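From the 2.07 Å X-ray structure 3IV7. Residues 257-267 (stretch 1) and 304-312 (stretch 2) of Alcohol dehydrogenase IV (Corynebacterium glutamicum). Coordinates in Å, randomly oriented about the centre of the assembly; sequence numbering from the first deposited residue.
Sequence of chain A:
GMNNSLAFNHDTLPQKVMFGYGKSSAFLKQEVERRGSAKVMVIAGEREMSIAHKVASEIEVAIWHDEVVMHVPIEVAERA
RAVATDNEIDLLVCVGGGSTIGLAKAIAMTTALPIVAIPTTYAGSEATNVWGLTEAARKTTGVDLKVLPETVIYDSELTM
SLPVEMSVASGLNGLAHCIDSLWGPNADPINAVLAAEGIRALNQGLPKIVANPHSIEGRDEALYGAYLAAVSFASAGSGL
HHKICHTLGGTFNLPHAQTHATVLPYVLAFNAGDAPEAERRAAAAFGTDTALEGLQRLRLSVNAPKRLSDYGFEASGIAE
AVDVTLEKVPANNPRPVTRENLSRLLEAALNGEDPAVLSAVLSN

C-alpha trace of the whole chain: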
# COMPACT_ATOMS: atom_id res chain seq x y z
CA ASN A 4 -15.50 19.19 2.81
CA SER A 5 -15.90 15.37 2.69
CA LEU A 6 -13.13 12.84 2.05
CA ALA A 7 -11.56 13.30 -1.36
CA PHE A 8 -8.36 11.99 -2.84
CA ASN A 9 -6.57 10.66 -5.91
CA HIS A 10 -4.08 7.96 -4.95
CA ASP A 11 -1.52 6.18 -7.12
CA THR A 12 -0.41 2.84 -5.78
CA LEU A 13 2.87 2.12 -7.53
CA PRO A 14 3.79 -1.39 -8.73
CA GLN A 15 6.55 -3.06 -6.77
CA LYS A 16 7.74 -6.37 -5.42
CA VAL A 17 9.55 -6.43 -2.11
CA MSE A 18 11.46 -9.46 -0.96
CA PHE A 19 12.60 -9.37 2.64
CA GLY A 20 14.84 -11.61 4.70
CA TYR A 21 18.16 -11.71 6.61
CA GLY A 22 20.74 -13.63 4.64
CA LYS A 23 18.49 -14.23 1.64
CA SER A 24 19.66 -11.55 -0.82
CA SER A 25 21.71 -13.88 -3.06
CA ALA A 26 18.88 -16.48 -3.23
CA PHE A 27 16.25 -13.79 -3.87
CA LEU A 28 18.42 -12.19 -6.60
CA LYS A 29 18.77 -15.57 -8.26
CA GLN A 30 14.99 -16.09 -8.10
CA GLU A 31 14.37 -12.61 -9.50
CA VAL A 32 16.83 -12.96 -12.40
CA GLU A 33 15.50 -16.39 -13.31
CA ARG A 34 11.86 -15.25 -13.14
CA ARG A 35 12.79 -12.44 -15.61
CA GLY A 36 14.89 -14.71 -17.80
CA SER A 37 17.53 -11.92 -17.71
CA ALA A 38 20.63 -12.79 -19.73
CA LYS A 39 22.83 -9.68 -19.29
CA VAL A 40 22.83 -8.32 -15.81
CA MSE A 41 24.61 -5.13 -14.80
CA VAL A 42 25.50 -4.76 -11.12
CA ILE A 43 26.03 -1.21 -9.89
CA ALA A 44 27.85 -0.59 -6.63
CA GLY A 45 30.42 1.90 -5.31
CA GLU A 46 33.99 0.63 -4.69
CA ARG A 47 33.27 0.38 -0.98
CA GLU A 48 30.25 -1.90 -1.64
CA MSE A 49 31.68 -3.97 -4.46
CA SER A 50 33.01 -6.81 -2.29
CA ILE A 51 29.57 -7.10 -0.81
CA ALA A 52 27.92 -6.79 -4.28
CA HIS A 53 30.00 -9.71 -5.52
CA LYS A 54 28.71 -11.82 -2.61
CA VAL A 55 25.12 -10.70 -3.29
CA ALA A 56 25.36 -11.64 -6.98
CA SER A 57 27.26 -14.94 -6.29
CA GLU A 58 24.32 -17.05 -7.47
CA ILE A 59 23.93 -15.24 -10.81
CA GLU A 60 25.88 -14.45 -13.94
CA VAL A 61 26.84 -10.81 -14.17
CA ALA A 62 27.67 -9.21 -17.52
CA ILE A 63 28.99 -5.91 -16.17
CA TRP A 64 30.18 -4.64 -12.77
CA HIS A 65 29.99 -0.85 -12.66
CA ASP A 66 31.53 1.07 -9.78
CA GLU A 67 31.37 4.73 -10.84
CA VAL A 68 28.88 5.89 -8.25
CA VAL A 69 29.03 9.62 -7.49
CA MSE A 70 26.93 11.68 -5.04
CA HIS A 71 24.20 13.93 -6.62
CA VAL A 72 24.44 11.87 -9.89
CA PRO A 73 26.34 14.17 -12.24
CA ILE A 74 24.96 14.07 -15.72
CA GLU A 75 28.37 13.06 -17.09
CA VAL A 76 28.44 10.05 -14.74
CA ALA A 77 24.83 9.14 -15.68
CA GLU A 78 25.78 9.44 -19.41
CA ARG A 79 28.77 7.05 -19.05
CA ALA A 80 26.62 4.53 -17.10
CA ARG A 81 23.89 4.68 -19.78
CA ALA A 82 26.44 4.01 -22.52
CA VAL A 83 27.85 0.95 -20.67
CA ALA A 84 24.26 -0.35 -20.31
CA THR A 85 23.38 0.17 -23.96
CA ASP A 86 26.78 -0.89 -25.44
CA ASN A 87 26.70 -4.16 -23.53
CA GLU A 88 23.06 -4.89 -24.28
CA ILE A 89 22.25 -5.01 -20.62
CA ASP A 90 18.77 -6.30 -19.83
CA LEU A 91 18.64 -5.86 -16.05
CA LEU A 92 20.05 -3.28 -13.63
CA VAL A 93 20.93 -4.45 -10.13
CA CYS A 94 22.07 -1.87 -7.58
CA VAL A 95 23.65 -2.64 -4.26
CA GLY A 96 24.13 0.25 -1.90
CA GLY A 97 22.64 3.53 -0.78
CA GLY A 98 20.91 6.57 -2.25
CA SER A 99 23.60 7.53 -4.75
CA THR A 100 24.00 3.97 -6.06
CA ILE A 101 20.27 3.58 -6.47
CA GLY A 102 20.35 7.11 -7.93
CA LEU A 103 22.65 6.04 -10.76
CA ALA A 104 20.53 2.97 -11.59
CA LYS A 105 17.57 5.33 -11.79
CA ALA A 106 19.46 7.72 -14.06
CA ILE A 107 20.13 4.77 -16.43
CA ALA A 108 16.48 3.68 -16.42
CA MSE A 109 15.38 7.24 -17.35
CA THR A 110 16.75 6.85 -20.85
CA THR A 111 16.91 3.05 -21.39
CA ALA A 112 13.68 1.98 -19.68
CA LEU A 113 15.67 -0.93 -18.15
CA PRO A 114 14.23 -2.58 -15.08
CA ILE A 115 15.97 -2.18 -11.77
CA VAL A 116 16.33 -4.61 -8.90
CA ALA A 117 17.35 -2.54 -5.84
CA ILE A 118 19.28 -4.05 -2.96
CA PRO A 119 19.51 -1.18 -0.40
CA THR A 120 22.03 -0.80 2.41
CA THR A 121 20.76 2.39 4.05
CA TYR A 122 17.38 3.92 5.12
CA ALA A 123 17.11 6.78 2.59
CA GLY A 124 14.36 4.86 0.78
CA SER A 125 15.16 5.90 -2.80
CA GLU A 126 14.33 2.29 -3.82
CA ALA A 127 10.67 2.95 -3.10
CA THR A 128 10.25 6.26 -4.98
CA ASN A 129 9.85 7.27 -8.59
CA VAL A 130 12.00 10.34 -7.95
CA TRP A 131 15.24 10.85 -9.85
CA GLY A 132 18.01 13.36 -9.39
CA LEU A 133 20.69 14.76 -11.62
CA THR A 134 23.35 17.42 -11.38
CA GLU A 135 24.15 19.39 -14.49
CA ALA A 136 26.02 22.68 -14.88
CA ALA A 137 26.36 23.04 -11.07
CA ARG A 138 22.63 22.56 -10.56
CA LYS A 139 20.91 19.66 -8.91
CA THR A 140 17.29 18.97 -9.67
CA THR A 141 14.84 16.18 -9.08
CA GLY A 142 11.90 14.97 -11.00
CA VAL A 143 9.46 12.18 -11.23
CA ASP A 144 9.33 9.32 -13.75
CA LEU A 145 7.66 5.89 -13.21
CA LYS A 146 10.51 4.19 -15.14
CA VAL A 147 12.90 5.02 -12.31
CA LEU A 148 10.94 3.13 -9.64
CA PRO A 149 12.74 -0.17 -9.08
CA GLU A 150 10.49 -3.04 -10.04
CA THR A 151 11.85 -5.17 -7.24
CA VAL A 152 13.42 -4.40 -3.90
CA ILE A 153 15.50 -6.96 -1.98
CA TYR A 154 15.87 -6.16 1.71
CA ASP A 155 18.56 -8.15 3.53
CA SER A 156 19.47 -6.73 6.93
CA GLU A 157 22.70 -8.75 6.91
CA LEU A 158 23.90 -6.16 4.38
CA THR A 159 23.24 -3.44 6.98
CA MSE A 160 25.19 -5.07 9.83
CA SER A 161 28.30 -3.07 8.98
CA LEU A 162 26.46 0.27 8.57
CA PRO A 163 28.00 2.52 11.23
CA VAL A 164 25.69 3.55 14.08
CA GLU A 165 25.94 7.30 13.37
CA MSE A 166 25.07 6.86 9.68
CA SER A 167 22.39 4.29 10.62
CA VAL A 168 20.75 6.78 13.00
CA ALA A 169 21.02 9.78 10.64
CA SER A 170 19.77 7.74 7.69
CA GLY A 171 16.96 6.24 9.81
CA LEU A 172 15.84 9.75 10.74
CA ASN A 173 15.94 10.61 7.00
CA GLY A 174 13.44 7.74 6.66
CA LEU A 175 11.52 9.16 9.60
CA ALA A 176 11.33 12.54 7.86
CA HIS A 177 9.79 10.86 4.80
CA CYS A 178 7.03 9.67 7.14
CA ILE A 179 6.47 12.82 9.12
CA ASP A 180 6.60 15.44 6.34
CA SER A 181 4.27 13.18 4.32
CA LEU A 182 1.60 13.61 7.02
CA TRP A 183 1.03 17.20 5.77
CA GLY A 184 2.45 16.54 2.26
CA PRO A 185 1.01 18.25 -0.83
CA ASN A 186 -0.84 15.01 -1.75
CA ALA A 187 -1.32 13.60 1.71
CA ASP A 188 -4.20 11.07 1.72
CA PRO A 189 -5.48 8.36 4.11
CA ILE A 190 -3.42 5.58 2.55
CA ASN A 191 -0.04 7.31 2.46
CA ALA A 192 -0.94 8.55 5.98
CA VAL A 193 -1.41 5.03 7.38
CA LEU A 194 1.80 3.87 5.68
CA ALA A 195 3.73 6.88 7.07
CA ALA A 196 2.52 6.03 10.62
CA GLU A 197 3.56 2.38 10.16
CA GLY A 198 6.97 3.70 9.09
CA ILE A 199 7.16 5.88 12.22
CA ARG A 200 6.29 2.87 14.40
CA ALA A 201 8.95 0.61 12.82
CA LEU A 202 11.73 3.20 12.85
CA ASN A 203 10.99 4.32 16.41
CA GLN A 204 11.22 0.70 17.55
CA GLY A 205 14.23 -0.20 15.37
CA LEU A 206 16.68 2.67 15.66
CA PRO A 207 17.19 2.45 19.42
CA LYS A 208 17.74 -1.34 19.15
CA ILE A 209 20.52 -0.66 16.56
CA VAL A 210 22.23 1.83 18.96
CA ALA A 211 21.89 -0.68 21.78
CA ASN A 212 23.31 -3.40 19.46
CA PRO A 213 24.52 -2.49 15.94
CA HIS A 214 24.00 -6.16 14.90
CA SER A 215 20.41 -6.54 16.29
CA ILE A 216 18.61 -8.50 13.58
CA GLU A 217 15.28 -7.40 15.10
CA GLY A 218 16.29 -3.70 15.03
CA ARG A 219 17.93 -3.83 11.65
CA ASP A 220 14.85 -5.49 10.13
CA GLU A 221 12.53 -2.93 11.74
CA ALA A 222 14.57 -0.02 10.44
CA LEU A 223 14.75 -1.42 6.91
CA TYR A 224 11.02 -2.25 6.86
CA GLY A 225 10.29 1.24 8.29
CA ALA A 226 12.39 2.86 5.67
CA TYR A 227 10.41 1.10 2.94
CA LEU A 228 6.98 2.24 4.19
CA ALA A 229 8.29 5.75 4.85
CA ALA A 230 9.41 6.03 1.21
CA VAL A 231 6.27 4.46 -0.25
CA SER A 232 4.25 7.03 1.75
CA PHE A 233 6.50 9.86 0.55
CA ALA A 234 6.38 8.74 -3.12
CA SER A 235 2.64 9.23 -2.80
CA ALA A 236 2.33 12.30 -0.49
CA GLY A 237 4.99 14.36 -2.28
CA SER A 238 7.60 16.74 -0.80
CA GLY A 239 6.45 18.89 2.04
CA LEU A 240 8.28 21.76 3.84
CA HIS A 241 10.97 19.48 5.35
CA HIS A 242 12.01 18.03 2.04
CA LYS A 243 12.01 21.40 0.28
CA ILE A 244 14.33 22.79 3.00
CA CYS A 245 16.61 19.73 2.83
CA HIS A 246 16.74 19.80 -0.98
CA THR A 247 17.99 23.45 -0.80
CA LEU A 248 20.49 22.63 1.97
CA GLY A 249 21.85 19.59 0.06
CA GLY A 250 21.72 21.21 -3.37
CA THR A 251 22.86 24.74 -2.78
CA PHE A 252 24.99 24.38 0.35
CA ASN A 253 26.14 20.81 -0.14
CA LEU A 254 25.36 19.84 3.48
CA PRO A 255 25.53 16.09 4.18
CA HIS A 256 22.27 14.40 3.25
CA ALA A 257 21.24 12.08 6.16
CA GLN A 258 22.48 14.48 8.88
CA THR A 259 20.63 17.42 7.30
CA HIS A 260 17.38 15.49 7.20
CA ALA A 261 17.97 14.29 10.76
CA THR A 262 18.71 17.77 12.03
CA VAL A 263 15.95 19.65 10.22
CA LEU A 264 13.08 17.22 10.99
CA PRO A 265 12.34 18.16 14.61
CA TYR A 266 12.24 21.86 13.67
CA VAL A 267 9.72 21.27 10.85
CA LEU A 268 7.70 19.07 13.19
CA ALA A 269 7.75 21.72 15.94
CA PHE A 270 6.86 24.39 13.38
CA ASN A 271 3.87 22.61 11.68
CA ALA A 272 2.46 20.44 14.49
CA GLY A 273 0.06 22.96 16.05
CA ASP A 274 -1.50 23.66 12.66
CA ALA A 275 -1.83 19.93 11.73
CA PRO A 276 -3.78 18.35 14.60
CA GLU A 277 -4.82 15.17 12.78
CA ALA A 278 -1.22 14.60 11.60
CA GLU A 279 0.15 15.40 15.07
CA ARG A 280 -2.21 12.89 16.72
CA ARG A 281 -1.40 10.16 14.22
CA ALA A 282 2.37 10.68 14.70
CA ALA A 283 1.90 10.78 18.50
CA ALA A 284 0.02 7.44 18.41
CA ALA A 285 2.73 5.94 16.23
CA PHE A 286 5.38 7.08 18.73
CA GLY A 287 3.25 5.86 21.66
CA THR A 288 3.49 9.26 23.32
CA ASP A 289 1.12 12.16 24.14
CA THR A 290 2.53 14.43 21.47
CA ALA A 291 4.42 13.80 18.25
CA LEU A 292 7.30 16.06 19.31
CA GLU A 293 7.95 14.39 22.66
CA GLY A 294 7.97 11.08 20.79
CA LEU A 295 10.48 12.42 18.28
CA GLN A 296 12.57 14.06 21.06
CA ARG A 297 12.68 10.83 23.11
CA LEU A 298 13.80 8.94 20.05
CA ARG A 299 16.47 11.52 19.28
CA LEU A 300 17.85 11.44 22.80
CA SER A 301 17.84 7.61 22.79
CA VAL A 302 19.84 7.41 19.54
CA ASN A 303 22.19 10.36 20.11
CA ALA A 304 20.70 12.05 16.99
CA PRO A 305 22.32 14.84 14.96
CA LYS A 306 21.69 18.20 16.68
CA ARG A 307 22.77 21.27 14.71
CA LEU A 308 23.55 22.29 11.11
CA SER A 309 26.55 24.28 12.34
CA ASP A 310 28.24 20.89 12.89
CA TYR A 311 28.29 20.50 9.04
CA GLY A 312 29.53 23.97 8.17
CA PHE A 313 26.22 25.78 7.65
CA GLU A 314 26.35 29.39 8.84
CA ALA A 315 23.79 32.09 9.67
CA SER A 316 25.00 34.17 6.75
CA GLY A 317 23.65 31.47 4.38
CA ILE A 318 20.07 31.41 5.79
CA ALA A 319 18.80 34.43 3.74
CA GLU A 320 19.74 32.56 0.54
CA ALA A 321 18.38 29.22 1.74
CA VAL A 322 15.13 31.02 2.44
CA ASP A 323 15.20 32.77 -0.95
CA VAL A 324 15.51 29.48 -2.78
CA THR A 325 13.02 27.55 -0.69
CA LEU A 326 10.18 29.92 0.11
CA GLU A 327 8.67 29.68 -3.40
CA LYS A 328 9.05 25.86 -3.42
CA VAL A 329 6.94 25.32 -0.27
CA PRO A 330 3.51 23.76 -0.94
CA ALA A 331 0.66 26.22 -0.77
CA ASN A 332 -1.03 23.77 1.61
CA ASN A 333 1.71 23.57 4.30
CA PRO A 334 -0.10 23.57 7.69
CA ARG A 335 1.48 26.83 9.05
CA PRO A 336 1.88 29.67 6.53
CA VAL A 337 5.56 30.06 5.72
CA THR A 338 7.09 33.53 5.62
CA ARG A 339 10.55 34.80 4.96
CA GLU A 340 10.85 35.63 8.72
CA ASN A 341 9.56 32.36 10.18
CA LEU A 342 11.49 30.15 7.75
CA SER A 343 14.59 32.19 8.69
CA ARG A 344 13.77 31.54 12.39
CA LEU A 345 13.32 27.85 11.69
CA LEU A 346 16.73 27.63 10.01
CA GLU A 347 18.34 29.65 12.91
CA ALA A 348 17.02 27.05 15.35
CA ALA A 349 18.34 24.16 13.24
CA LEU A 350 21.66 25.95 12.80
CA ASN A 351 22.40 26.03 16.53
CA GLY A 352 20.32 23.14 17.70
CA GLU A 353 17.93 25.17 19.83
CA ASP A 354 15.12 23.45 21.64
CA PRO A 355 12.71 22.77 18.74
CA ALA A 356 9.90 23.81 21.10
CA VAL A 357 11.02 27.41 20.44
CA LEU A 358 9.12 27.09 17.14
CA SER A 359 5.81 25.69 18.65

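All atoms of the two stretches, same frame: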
# COMPACT_ATOMS: atom_id res chain seq x y z
N ALA A 257 21.96 12.71 5.04
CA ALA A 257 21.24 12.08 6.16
C ALA A 257 21.22 12.98 7.41
O ALA A 257 20.17 13.16 8.04
CB ALA A 257 21.89 10.67 6.50
N GLN A 258 22.37 13.57 7.74
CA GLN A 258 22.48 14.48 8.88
C GLN A 258 21.58 15.72 8.73
O GLN A 258 21.05 16.22 9.72
CB GLN A 258 23.92 14.94 9.08
CG GLN A 258 24.85 13.87 9.65
CD GLN A 258 25.25 12.82 8.63
OE1 GLN A 258 25.03 12.98 7.41
NE2 GLN A 258 25.79 11.71 9.12
N THR A 259 21.44 16.24 7.52
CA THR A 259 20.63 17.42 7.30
C THR A 259 19.17 17.07 7.55
O THR A 259 18.45 17.77 8.26
CB THR A 259 20.82 17.99 5.88
OG1 THR A 259 22.17 18.49 5.74
CG2 THR A 259 19.85 19.11 5.62
N HIS A 260 18.73 15.96 6.97
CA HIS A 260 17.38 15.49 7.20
C HIS A 260 17.14 15.25 8.69
O HIS A 260 16.16 15.72 9.23
CB HIS A 260 17.12 14.20 6.42
CG HIS A 260 16.77 14.44 5.00
ND1 HIS A 260 15.47 14.63 4.59
CD2 HIS A 260 17.54 14.60 3.89
CE1 HIS A 260 15.45 14.84 3.28
NE2 HIS A 260 16.69 14.85 2.84
N ALA A 261 18.09 14.59 9.36
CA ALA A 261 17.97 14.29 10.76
C ALA A 261 17.84 15.54 11.58
O ALA A 261 16.97 15.63 12.45
CB ALA A 261 19.16 13.45 11.26
N THR A 262 18.67 16.52 11.28
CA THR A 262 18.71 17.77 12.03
C THR A 262 17.48 18.64 11.81
O THR A 262 16.92 19.17 12.76
CB THR A 262 19.95 18.58 11.67
OG1 THR A 262 21.12 17.80 11.94
CG2 THR A 262 20.01 19.92 12.48
N VAL A 263 17.05 18.76 10.57
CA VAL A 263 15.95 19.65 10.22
C VAL A 263 14.56 19.16 10.69
O VAL A 263 13.70 19.97 11.09
CB VAL A 263 15.94 19.91 8.70
CG1 VAL A 263 14.66 20.60 8.28
CG2 VAL A 263 17.16 20.75 8.31
N LEU A 264 14.37 17.84 10.67
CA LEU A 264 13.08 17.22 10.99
C LEU A 264 12.38 17.73 12.25
O LEU A 264 11.23 18.16 12.18
CB LEU A 264 13.22 15.70 11.03
CG LEU A 264 11.96 14.90 11.46
CD1 LEU A 264 10.76 15.22 10.56
CD2 LEU A 264 12.27 13.39 11.48
N PRO A 265 13.06 17.71 13.41
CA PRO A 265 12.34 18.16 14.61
C PRO A 265 11.87 19.60 14.55
O PRO A 265 10.87 19.95 15.18
CB PRO A 265 13.36 17.99 15.71
CG PRO A 265 14.73 18.01 14.95
CD PRO A 265 14.45 17.31 13.71
N TYR A 266 12.59 20.44 13.82
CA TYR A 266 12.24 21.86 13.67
C TYR A 266 11.00 22.03 12.76
O TYR A 266 10.11 22.83 13.06
CB TYR A 266 13.47 22.69 13.17
CG TYR A 266 14.57 22.62 14.19
CD1 TYR A 266 14.50 23.36 15.37
CD2 TYR A 266 15.57 21.68 14.08
CE1 TYR A 266 15.40 23.19 16.36
CE2 TYR A 266 16.50 21.52 15.05
CZ TYR A 266 16.41 22.28 16.21
OH TYR A 266 17.35 22.13 17.20
N VAL A 267 10.91 21.22 11.72
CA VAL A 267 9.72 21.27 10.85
C VAL A 267 8.53 20.68 11.59
O VAL A 267 7.43 21.20 11.51
CB VAL A 267 9.92 20.57 9.55
CG1 VAL A 267 8.63 20.61 8.73
CG2 VAL A 267 11.11 21.21 8.77
N ALA A 304 20.95 11.53 18.33
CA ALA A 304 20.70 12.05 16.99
C ALA A 304 21.47 13.29 16.66
O ALA A 304 21.81 14.02 17.52
CB ALA A 304 19.18 12.31 16.80
N PRO A 305 21.68 13.56 15.36
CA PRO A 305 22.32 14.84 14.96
C PRO A 305 21.59 16.04 15.55
O PRO A 305 20.36 16.01 15.61
CB PRO A 305 22.21 14.82 13.43
CG PRO A 305 22.25 13.33 13.11
CD PRO A 305 21.48 12.67 14.21
N LYS A 306 22.32 17.08 15.95
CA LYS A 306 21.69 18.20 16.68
C LYS A 306 21.67 19.58 16.01
O LYS A 306 20.76 20.37 16.26
CB LYS A 306 22.32 18.32 18.07
CG LYS A 306 21.89 17.18 19.06
N ARG A 307 22.66 19.90 15.20
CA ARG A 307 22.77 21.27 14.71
C ARG A 307 23.50 21.37 13.37
O ARG A 307 24.54 20.70 13.16
CB ARG A 307 23.45 22.13 15.77
CG ARG A 307 24.88 21.73 16.06
CD ARG A 307 25.49 22.54 17.24
NE ARG A 307 24.94 22.10 18.53
CZ ARG A 307 25.28 20.96 19.16
NH1 ARG A 307 26.17 20.11 18.62
NH2 ARG A 307 24.72 20.67 20.33
N LEU A 308 22.97 22.19 12.47
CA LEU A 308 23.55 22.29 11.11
C LEU A 308 24.93 22.93 11.12
O LEU A 308 25.74 22.71 10.19
CB LEU A 308 22.60 23.01 10.15
CG LEU A 308 21.19 22.37 10.00
CD1 LEU A 308 20.25 23.33 9.30
CD2 LEU A 308 21.27 21.05 9.27
N SER A 309 25.23 23.71 12.17
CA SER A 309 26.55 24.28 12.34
C SER A 309 27.64 23.19 12.42
O SER A 309 28.76 23.45 12.13
CB SER A 309 26.63 25.17 13.61
OG SER A 309 26.47 24.41 14.79
N ASP A 310 27.29 21.99 12.86
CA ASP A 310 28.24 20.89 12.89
C ASP A 310 28.72 20.48 11.48
O ASP A 310 29.73 19.80 11.36
CB ASP A 310 27.66 19.67 13.58
CG ASP A 310 27.72 19.77 15.10
OD1 ASP A 310 28.26 20.76 15.66
OD2 ASP A 310 27.22 18.83 15.74
N TYR A 311 27.97 20.88 10.43
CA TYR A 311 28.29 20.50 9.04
C TYR A 311 28.70 21.70 8.20
O TYR A 311 28.76 21.62 6.99
CB TYR A 311 27.08 19.75 8.41
CG TYR A 311 26.52 18.77 9.39
CD1 TYR A 311 27.28 17.70 9.83
CD2 TYR A 311 25.31 19.01 10.02
CE1 TYR A 311 26.82 16.85 10.80
CE2 TYR A 311 24.83 18.14 11.00
CZ TYR A 311 25.60 17.10 11.41
OH TYR A 311 25.15 16.28 12.40
N GLY A 312 28.97 22.80 8.86
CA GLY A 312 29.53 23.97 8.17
C GLY A 312 28.52 25.03 7.75
O GLY A 312 28.90 26.06 7.24
O HOH W 1 18.16 14.60 14.80
O HOH W 2 18.75 19.91 17.80

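Contact between a helix (257-267) and an irregular segment (304-312) of alcohol dehydrogenase IV, built round Thr262, Leu308 and Pro305, the three residues that cover the most surface. The two stretches bury 418 Å² between them, both sides summed, and no direct hydrogen bond joins them among the atoms modelled; packing and two bridging waters do the work. The backbones come nearest at Thr262 and Pro305, whose CA atoms lie 5.5 Å apart.

Thr262 is the hub on the helix. Its chi1 is m, which lets OG1 donate a hydrogen bond back to Gln258 O one turn earlier (2.7 Å), the same oxygen that accepts from Thr262 N (2.9 Å). With its polar group satisfied inside the helix, the buried threonine can meet a largely apolar partner: OG1 lies 3.5 Å from Pro305 CB and, near the plane of the Tyr311 ring, 3.8 Å from Tyr311 CE2. The methyl CG2 lies against the other stretch further along, 3.8 Å from Arg307 CA and 3.6 Å from Leu308 CD2. The short beta-branched side chain thus puts its hydroxyl near Pro305 and Tyr311 and its methyl near Arg307, with Leu308 CD2 within reach of both.

Pro305 points its CA-to-CB bond toward the helix. Its compact ring packs on the small side chain of Ala261, with Ala261 CB 3.6 Å from Pro305 CG, and Pro305 CB also sits 4.1 Å from Gln258 O. Having no backbone NH, the proline brings no unpaired donor to this surface; its carbonyl is served by water 1, which donates to both Ala261 O (2.8 Å) and Pro305 O (2.7 Å), tying the two backbones together.

Leu308, buried and at the start of a 3-10 segment, sets out sideways, but with chi1 m and chi2 t its end comes nearer the helix. Besides meeting Thr262, CD2 lies 4.2 Å from Thr259 CA. CD1 and CD2 of Leu308 lie 4.1 and 4.2 Å from Val263 CG2, and the branched end fills the space beside Thr259, Thr262 and Val263.

Tyr311 continues the contact toward the earlier part of the helix. Gln258 CB lies over one face of its ring, 3.9 Å from the centroid and 24° off the normal, a CH-pi contact. The aliphatic root of Gln258 therefore covers the aromatic face while the end of its side chain leads away. Tyr311 N bonds to Leu308 O (2.9 Å), a turn that links two of the contact residues.

Further along the helix, Tyr266 directs its CA-to-CB bond toward the loop. Tyr266 OH and Lys306 O, 4.0 Å apart, are too far for a hydrogen bond, and water 2 bridges them, donating to Tyr266 OH (2.7 Å) and to Lys306 O (2.6 Å). The CA-to-CB bonds of Lys306 and Arg307 point away from the helix; the lysine is not modelled beyond CG, and Arg307 NH1 forms a salt bridge with Asp310 OD2 (3.3 Å) within its own stretch, with weak hydrogen-bond geometry.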